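Local coordinates for penicillin-binding protein activator LpoB (Escherichia coli, PDB 4Q6Z) that is the C-terminal domain of an outer-membrane lipoprotein that probably regulates peptidoglycan synthesis by activating penicillin-binding protein 1B, at residues 9-14 with 50-55; 79-84 with 97-102; 117-120 with 125-128. One frame throughout, in Å; residues are numbered along the deposited sequence.

From the N terminus, contact 1 closes first. It brings helix 3-15 back against the end of helix 41-53, around strand 25-35. Contact 2 closes a shorter loop through helix 84-93 and sets residues 79-84 over strand 98-106. Contact 3 closes the hairpin of strands 111-119 and 124-132. The three follow in series, and none nests in or crosses another. They meet in space at the central sheet. Leu-100 of contact 2 touches Leu-52 and Met-14 of contact 1. Trp-127 of contact 3 packs on Met-14. Contacts 2 and 3 share a probable backbone bond from Met-118 N to Val-99 O, 2.9 Å.

Contact 1: residues 9-14 with 50-55; sequences PMVSKM and NALANN
Leu-52 reaches Val-11 and Met-14 with a single methyl, CD2. Val-11 CG2 lies 3.7 Å from Leu-52 CD2. Met-14 CE lies 3.7 Å from the same Leu-52 CD2. The two partners approach that methyl differently. The Met-14 and Leu-52 side chains cross at about a right angle, whereas the Val-11 branch meets Leu-52 on a slant. Val-11 CG1 is also near, 4.1 Å from Leu-52 CD2, so both branches of the valine border this methyl. The reach of Met-14 comes from its torsions. Its CG and SD run out fully extended from the backbone, with CG trans to N at chi1 -176°. A bend at chi3 of 70° then brings CE round to the leucine. These side chains belong to two helices, 3-15 and 41-53, which lie on the same face of a mixed sheet in this alpha/beta domain of the LpoB family. Leu-52 also rests on Leu-26 and Val-28 of strand 25-35. Both Leu-52 and Met-14 touch Leu-100 of strand 98-106, so the pair lies between the helices and the sheet. Met-14 also touches Leu-117 of strand 111-119. One residue earlier in helix 41-53, Ala-51 points its CB at helix 3-15. That CB is 4.2 Å from Val-11 CG2. All four touching residues are buried, and every contact between the two segments is apolar. Helix 41-53 ends soon after, where Asn-54 leaves helical geometry.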
loop_
_atom_site.group_PDB
_atom_site.type_symbol
_atom_site.label_atom_id
_atom_site.label_comp_id
_atom_site.label_asym_id
_atom_site.label_seq_id
_atom_site.Cartn_x
_atom_site.Cartn_y
_atom_site.Cartn_z
ATOM N N PRO A 9 8.673 -1.694 11.279
ATOM C CA PRO A 9 9.851 -2.461 10.840
ATOM C C PRO A 9 9.850 -2.724 9.342
ATOM O O PRO A 9 10.907 -2.706 8.735
ATOM C CB PRO A 9 9.748 -3.798 11.603
ATOM C CG PRO A 9 8.528 -3.734 12.446
ATOM C CD PRO A 9 7.896 -2.381 12.331
ATOM N N MET A 10 8.676 -2.974 8.770
ATOM C CA MET A 10 8.553 -3.278 7.341
ATOM C C MET A 10 8.804 -2.071 6.446
ATOM O O MET A 10 9.523 -2.179 5.459
ATOM C CB MET A 10 7.176 -3.857 7.018
ATOM C CG MET A 10 7.065 -5.327 7.362
ATOM S SD MET A 10 5.634 -6.106 6.596
ATOM C CE MET A 10 4.682 -6.130 8.098
ATOM N N VAL A 11 8.193 -0.941 6.773
ATOM C CA VAL A 11 8.421 0.302 6.038
ATOM C C VAL A 11 9.899 0.661 6.061
ATOM O O VAL A 11 10.495 0.959 5.033
ATOM C CB VAL A 11 7.619 1.455 6.643
ATOM C CG1 VAL A 11 8.109 2.797 6.126
ATOM C CG2 VAL A 11 6.138 1.270 6.331
ATOM N N SER A 12 10.489 0.611 7.240
ATOM C CA SER A 12 11.920 0.789 7.387
ATOM C C SER A 12 12.704 -0.203 6.526
ATOM O O SER A 12 13.625 0.173 5.823
ATOM C CB SER A 12 12.319 0.641 8.859
ATOM O OG SER A 12 13.705 0.866 9.037
ATOM N N LYS A 13 12.338 -1.475 6.590
ATOM C CA LYS A 13 12.989 -2.529 5.793
ATOM C C LYS A 13 12.966 -2.135 4.334
ATOM O O LYS A 13 13.966 -2.237 3.643
ATOM C CB LYS A 13 12.225 -3.850 5.981
ATOM C CG LYS A 13 13.023 -5.137 5.933
ATOM C CD LYS A 13 12.145 -6.262 6.481
ATOM C CE LYS A 13 12.350 -7.576 5.760
ATOM N NZ LYS A 13 13.593 -8.250 6.207
ATOM N N MET A 14 11.797 -1.665 3.898
ATOM C CA MET A 14 11.522 -1.271 2.514
ATOM C C MET A 14 12.393 -0.087 2.089
ATOM O O MET A 14 12.972 -0.068 1.004
ATOM C CB MET A 14 10.039 -0.907 2.382
ATOM C CG MET A 14 9.571 -0.574 0.965
ATOM S SD MET A 14 7.821 -0.164 0.829
ATOM C CE MET A 14 7.788 1.419 1.654
ATOM N N ASN A 50 -0.202 6.461 7.668
ATOM C CA ASN A 50 0.496 7.144 8.739
ATOM C C ASN A 50 1.988 6.789 8.814
ATOM O O ASN A 50 2.836 7.666 8.932
ATOM C CB ASN A 50 -0.184 6.847 10.066
ATOM C CG ASN A 50 0.150 7.867 11.126
ATOM O OD1 ASN A 50 0.867 8.836 10.866
ATOM N ND2 ASN A 50 -0.360 7.655 12.330
ATOM N N ALA A 51 2.293 5.499 8.752
ATOM C CA ALA A 51 3.684 5.013 8.846
ATOM C C ALA A 51 4.560 5.534 7.714
ATOM O O ALA A 51 5.726 5.853 7.921
ATOM C CB ALA A 51 3.714 3.491 8.865
ATOM N N LEU A 52 4.001 5.609 6.516
ATOM C CA LEU A 52 4.791 5.987 5.344
ATOM C C LEU A 52 5.036 7.516 5.240
ATOM O O LEU A 52 5.938 7.966 4.519
ATOM C CB LEU A 52 4.103 5.482 4.076
ATOM C CG LEU A 52 3.880 3.975 3.953
ATOM C CD1 LEU A 52 2.675 3.719 3.067
ATOM C CD2 LEU A 52 5.102 3.274 3.385
ATOM N N ALA A 53 4.200 8.291 5.935
ATOM C CA ALA A 53 4.332 9.747 6.018
ATOM C C ALA A 53 5.356 10.194 7.050
ATOM O O ALA A 53 6.191 11.047 6.770
ATOM C CB ALA A 53 2.995 10.369 6.359
ATOM N N ASN A 54 5.278 9.638 8.250
ATOM C CA ASN A 54 6.378 9.750 9.197
ATOM C C ASN A 54 7.616 9.054 8.617
ATOM O O ASN A 54 7.636 7.827 8.572
ATOM C CB ASN A 54 6.012 9.057 10.506
ATOM C CG ASN A 54 7.215 8.883 11.426
ATOM O OD1 ASN A 54 7.737 7.775 11.590
ATOM N ND2 ASN A 54 7.682 9.984 12.001
ATOM N N ASN A 55 8.626 9.780 8.136
ATOM C CA ASN A 55 9.020 11.122 8.579
ATOM C C ASN A 55 9.260 11.982 7.310
ATOM O O ASN A 55 10.277 12.666 7.132
ATOM C CB ASN A 55 10.233 11.051 9.541
ATOM C CG ASN A 55 10.052 11.914 10.793
ATOM O OD1 ASN A 55 8.936 12.100 11.284
ATOM N ND2 ASN A 55 11.156 12.434 11.320
#

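Contact 2: residues 79-84 with 97-102; sequences DSLGTR and HYVLYS
Leu-81 and Val-99 make the close part of this contact. Leu-81 CD2 sits 3.8 Å from Val-99 CG1, and the two side chains meet at a slant. Val-99 CG1 is trans to its own N, chi1 179°, which sends this branch out to the leucine. Leu-27, next door in strand 25-35, and Ala-87 of helix 84-93 also touch Leu-81, while Ala-91 touches Val-99. The backbone N of Leu-81 is hydrogen-bonded to Asp-29 OD1, so the loop is fastened to strand 25-35 as well. This is part of a beta-alpha-beta crossover. The chain leaves strand 59-60, passes helices 63-73 and 84-93, and returns as strand 98-106, parallel to the strand it left. Residues 79-84 join the two helices over the sheet. Toward solvent the fit is looser. Tyr-101 brings its OH to the start of helix 84-93, 3.8 Å from Arg-84 CA. The same OH is 3.8 Å from Thr-83 O, too far for a hydrogen bond. Arg-84 CG is 4.3 Å from Tyr-101 OH. Thr-83 holds the N-cap position, but its side chain makes no capping bond. Thr-83 and Arg-84 are both exposed.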
loop_
_atom_site.group_PDB
_atom_site.type_symbol
_atom_site.label_atom_id
_atom_site.label_comp_id
_atom_site.label_asym_id
_atom_site.label_seq_id
_atom_site.Cartn_x
_atom_site.Cartn_y
_atom_site.Cartn_z
ATOM N N ASP A 79 -13.873 1.400 -5.304
ATOM C CA ASP A 79 -13.461 0.042 -5.664
ATOM C C ASP A 79 -11.930 -0.118 -5.635
ATOM O O ASP A 79 -11.345 -0.748 -6.519
ATOM C CB ASP A 79 -13.988 -0.304 -7.074
ATOM C CG ASP A 79 -14.289 -1.793 -7.264
ATOM O OD1 ASP A 79 -13.983 -2.601 -6.359
ATOM O OD2 ASP A 79 -14.830 -2.150 -8.341
ATOM N N SER A 80 -11.276 0.450 -4.625
ATOM C CA SER A 80 -9.819 0.639 -4.674
ATOM C C SER A 80 -9.070 -0.654 -4.317
ATOM O O SER A 80 -9.584 -1.457 -3.557
ATOM C CB SER A 80 -9.388 1.771 -3.745
ATOM O OG SER A 80 -9.465 1.386 -2.390
ATOM N N LEU A 81 -7.854 -0.855 -4.831
ATOM C CA LEU A 81 -7.458 -0.493 -6.216
ATOM C C LEU A 81 -7.972 -1.532 -7.223
ATOM O O LEU A 81 -8.303 -2.654 -6.844
ATOM C CB LEU A 81 -5.919 -0.334 -6.317
ATOM C CG LEU A 81 -5.333 1.019 -6.742
ATOM C CD1 LEU A 81 -5.998 2.235 -6.106
ATOM C CD2 LEU A 81 -3.856 1.021 -6.394
ATOM N N GLY A 82 -8.047 -1.162 -8.497
ATOM C CA GLY A 82 -8.306 -2.150 -9.536
ATOM C C GLY A 82 -7.208 -3.196 -9.617
ATOM O O GLY A 82 -6.388 -3.336 -8.707
ATOM N N THR A 83 -7.194 -3.939 -10.717
ATOM C CA THR A 83 -6.045 -4.785 -11.094
ATOM C C THR A 83 -4.682 -4.056 -10.937
ATOM O O THR A 83 -4.595 -2.890 -10.509
ATOM C CB THR A 83 -6.241 -5.288 -12.550
ATOM O OG1 THR A 83 -7.638 -5.371 -12.805
ATOM C CG2 THR A 83 -5.605 -6.686 -12.829
ATOM N N ARG A 84 -3.605 -4.756 -11.263
ATOM C CA ARG A 84 -2.311 -4.102 -11.492
ATOM C C ARG A 84 -2.395 -3.081 -12.626
ATOM O O ARG A 84 -1.884 -1.977 -12.500
ATOM C CB ARG A 84 -1.214 -5.130 -11.769
ATOM C CG ARG A 84 -0.969 -6.087 -10.599
ATOM C CD ARG A 84 0.501 -6.352 -10.362
ATOM N NE ARG A 84 1.194 -6.564 -11.625
ATOM C CZ ARG A 84 2.499 -6.769 -11.756
ATOM N NH1 ARG A 84 3.294 -6.806 -10.690
ATOM N NH2 ARG A 84 3.011 -6.940 -12.971
ATOM N N HIS A 97 5.055 7.012 -8.499
ATOM C CA HIS A 97 6.240 6.282 -8.918
ATOM C C HIS A 97 6.125 4.839 -8.522
ATOM O O HIS A 97 6.452 3.938 -9.291
ATOM C CB HIS A 97 7.506 6.853 -8.271
ATOM C CG HIS A 97 8.773 6.296 -8.844
ATOM N ND1 HIS A 97 9.018 6.235 -10.203
ATOM C CD2 HIS A 97 9.851 5.744 -8.241
ATOM C CE1 HIS A 97 10.204 5.688 -10.408
ATOM N NE2 HIS A 97 10.735 5.389 -9.233
ATOM N N TYR A 98 5.659 4.633 -7.305
ATOM C CA TYR A 98 5.386 3.315 -6.835
ATOM C C TYR A 98 3.922 3.221 -6.542
ATOM O O TYR A 98 3.280 4.219 -6.289
ATOM C CB TYR A 98 6.142 3.070 -5.556
ATOM C CG TYR A 98 7.631 3.141 -5.669
ATOM C CD1 TYR A 98 8.311 2.261 -6.463
ATOM C CD2 TYR A 98 8.361 4.061 -4.933
ATOM C CE1 TYR A 98 9.683 2.301 -6.553
ATOM C CE2 TYR A 98 9.740 4.103 -5.014
ATOM C CZ TYR A 98 10.393 3.216 -5.832
ATOM O OH TYR A 98 11.753 3.255 -5.941
ATOM N N VAL A 99 3.425 1.999 -6.552
ATOM C CA VAL A 99 2.175 1.649 -5.906
ATOM C C VAL A 99 2.524 0.670 -4.809
ATOM O O VAL A 99 3.299 -0.269 -5.029
ATOM C CB VAL A 99 1.199 0.967 -6.888
ATOM C CG1 VAL A 99 -0.083 0.595 -6.175
ATOM C CG2 VAL A 99 0.897 1.861 -8.087
ATOM N N LEU A 100 1.959 0.872 -3.629
ATOM C CA LEU A 100 2.222 -0.053 -2.517
ATOM C C LEU A 100 1.029 -0.926 -2.213
ATOM O O LEU A 100 -0.003 -0.437 -1.780
ATOM C CB LEU A 100 2.620 0.695 -1.269
ATOM C CG LEU A 100 2.933 -0.259 -0.121
ATOM C CD1 LEU A 100 4.234 -1.016 -0.385
ATOM C CD2 LEU A 100 3.012 0.529 1.175
ATOM N N TYR A 101 1.176 -2.228 -2.460
ATOM C CA TYR A 101 0.185 -3.209 -2.027
ATOM C C TYR A 101 0.469 -3.738 -0.674
ATOM O O TYR A 101 1.601 -3.762 -0.247
ATOM C CB TYR A 101 0.137 -4.357 -2.978
ATOM C CG TYR A 101 -0.316 -3.887 -4.328
ATOM C CD1 TYR A 101 -1.664 -3.696 -4.579
ATOM C CD2 TYR A 101 0.597 -3.615 -5.337
ATOM C CE1 TYR A 101 -2.114 -3.285 -5.817
ATOM C CE2 TYR A 101 0.167 -3.208 -6.581
ATOM C CZ TYR A 101 -1.194 -3.044 -6.823
ATOM O OH TYR A 101 -1.655 -2.639 -8.065
ATOM N N SER A 102 -0.591 -4.163 -0.022
ATOM C CA SER A 102 -0.500 -4.786 1.273
ATOM C C SER A 102 -1.685 -5.687 1.436
ATOM O O SER A 102 -2.762 -5.432 0.909
ATOM C CB SER A 102 -0.489 -3.739 2.376
ATOM O OG SER A 102 -0.975 -2.505 1.893
#

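Contact 3: residues 117-120 with 125-128; sequences LMLV and IIWS
Leu-117 packs against Trp-127 and Ile-126 at the apolar centre of this hairpin. Leu-117 CB is 4.2 Å from Trp-127 CB and lies at the edge of the indole, near its plane. Leu-117 CD2 is 4.3 Å from Ile-126 CG1. Ile-126 CG1 stands between its own N and carbonyl carbon, chi1 61°. This CG1 lies 3.5 Å from Leu-117 O, and Ile-126 CG2, on the other branch, is 4.1 Å from Leu-119 CB. On the other face of the sheet, Ile-125 CD1 curls back to 3.7 Å from Met-118 CB. That pair lies on the side of helix 84-93, where Met-118 touches Ile-88. Trp-127 instead packs on Ala-17 and Val-20. Ile-126 and Trp-127 both face Leu-117, which makes a classic beta bulge in strand 124-132. Outward from the side chains, the backbone supplies two hydrogen bonds. Ile-126 N donates to Leu-117 O at 2.9 Å. Leu-117 N donates to Trp-127 O at 2.9 Å. Just past its strand, Val-120 bonds by its backbone to His-97, next to strand 98-106. Polar backbone pairing therefore ties strand 111-119 to both neighbours, while apolar side chains pack on both faces.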
loop_
_atom_site.group_PDB
_atom_site.type_symbol
_atom_site.label_atom_id
_atom_site.label_comp_id
_atom_site.label_asym_id
_atom_site.label_seq_id
_atom_site.Cartn_x
_atom_site.Cartn_y
_atom_site.Cartn_z
ATOM N N LEU A 117 5.934 -3.568 -3.066
ATOM C CA LEU A 117 6.132 -2.275 -3.684
ATOM C C LEU A 117 6.339 -2.473 -5.173
ATOM O O LEU A 117 7.387 -2.957 -5.599
ATOM C CB LEU A 117 7.348 -1.588 -3.053
ATOM C CG LEU A 117 7.631 -0.166 -3.512
ATOM C CD1 LEU A 117 6.604 0.797 -2.965
ATOM C CD2 LEU A 117 9.027 0.225 -3.055
ATOM N N MET A 118 5.346 -2.080 -5.962
ATOM C CA MET A 118 5.448 -2.182 -7.415
ATOM C C MET A 118 5.973 -0.897 -8.017
ATOM O O MET A 118 5.592 0.200 -7.590
ATOM C CB MET A 118 4.104 -2.485 -8.035
ATOM C CG MET A 118 4.174 -2.537 -9.537
ATOM S SD MET A 118 2.602 -3.014 -10.230
ATOM C CE MET A 118 1.598 -1.572 -9.869
ATOM N N LEU A 119 6.834 -1.043 -9.021
ATOM C CA LEU A 119 7.319 0.109 -9.766
ATOM C C LEU A 119 6.391 0.393 -10.918
ATOM O O LEU A 119 6.271 -0.405 -11.845
ATOM C CB LEU A 119 8.736 -0.126 -10.274
ATOM C CG LEU A 119 9.419 0.936 -11.126
ATOM C CD1 LEU A 119 9.377 2.303 -10.491
ATOM C CD2 LEU A 119 10.868 0.532 -11.337
ATOM N N VAL A 120 5.752 1.548 -10.860
ATOM C CA VAL A 120 4.691 1.891 -11.792
ATOM C C VAL A 120 5.158 1.780 -13.236
ATOM O O VAL A 120 4.469 1.225 -14.083
ATOM C CB VAL A 120 4.202 3.323 -11.542
ATOM C CG1 VAL A 120 3.280 3.790 -12.655
ATOM C CG2 VAL A 120 3.488 3.385 -10.201
ATOM N N ILE A 125 7.357 -5.701 -9.429
ATOM C CA ILE A 125 7.481 -5.674 -7.978
ATOM C C ILE A 125 8.964 -5.628 -7.598
ATOM O O ILE A 125 9.676 -6.599 -7.808
ATOM C CB ILE A 125 6.862 -6.935 -7.331
ATOM C CG1 ILE A 125 5.385 -7.107 -7.725
ATOM C CG2 ILE A 125 7.022 -6.901 -5.813
ATOM C CD1 ILE A 125 4.456 -6.056 -7.165
ATOM N N ILE A 126 9.413 -4.530 -6.992
ATOM C CA ILE A 126 10.836 -4.370 -6.649
ATOM C C ILE A 126 11.156 -4.496 -5.154
ATOM O O ILE A 126 12.297 -4.315 -4.731
ATOM C CB ILE A 126 11.377 -3.019 -7.134
ATOM C CG1 ILE A 126 10.623 -1.880 -6.467
ATOM C CG2 ILE A 126 11.268 -2.904 -8.645
ATOM C CD1 ILE A 126 11.381 -0.587 -6.609
ATOM N N TRP A 127 10.148 -4.780 -4.353
ATOM C CA TRP A 127 10.389 -5.140 -2.963
ATOM C C TRP A 127 9.175 -5.863 -2.462
ATOM O O TRP A 127 8.062 -5.594 -2.907
ATOM C CB TRP A 127 10.657 -3.919 -2.079
ATOM C CG TRP A 127 10.809 -4.265 -0.630
ATOM C CD1 TRP A 127 11.928 -4.710 -0.019
ATOM C CD2 TRP A 127 9.797 -4.212 0.380
ATOM N NE1 TRP A 127 11.696 -4.941 1.317
ATOM C CE2 TRP A 127 10.392 -4.644 1.589
ATOM C CE3 TRP A 127 8.451 -3.840 0.384
ATOM C CZ2 TRP A 127 9.685 -4.721 2.793
ATOM C CZ3 TRP A 127 7.746 -3.913 1.576
ATOM C CH2 TRP A 127 8.365 -4.352 2.767
ATOM N N SER A 128 9.401 -6.792 -1.542
ATOM C CA SER A 128 8.317 -7.377 -0.786
ATOM C C SER A 128 8.804 -7.723 0.626
ATOM O O SER A 128 9.971 -7.993 0.850
ATOM C CB SER A 128 7.717 -8.560 -1.555
ATOM O OG SER A 128 8.472 -9.729 -1.324
#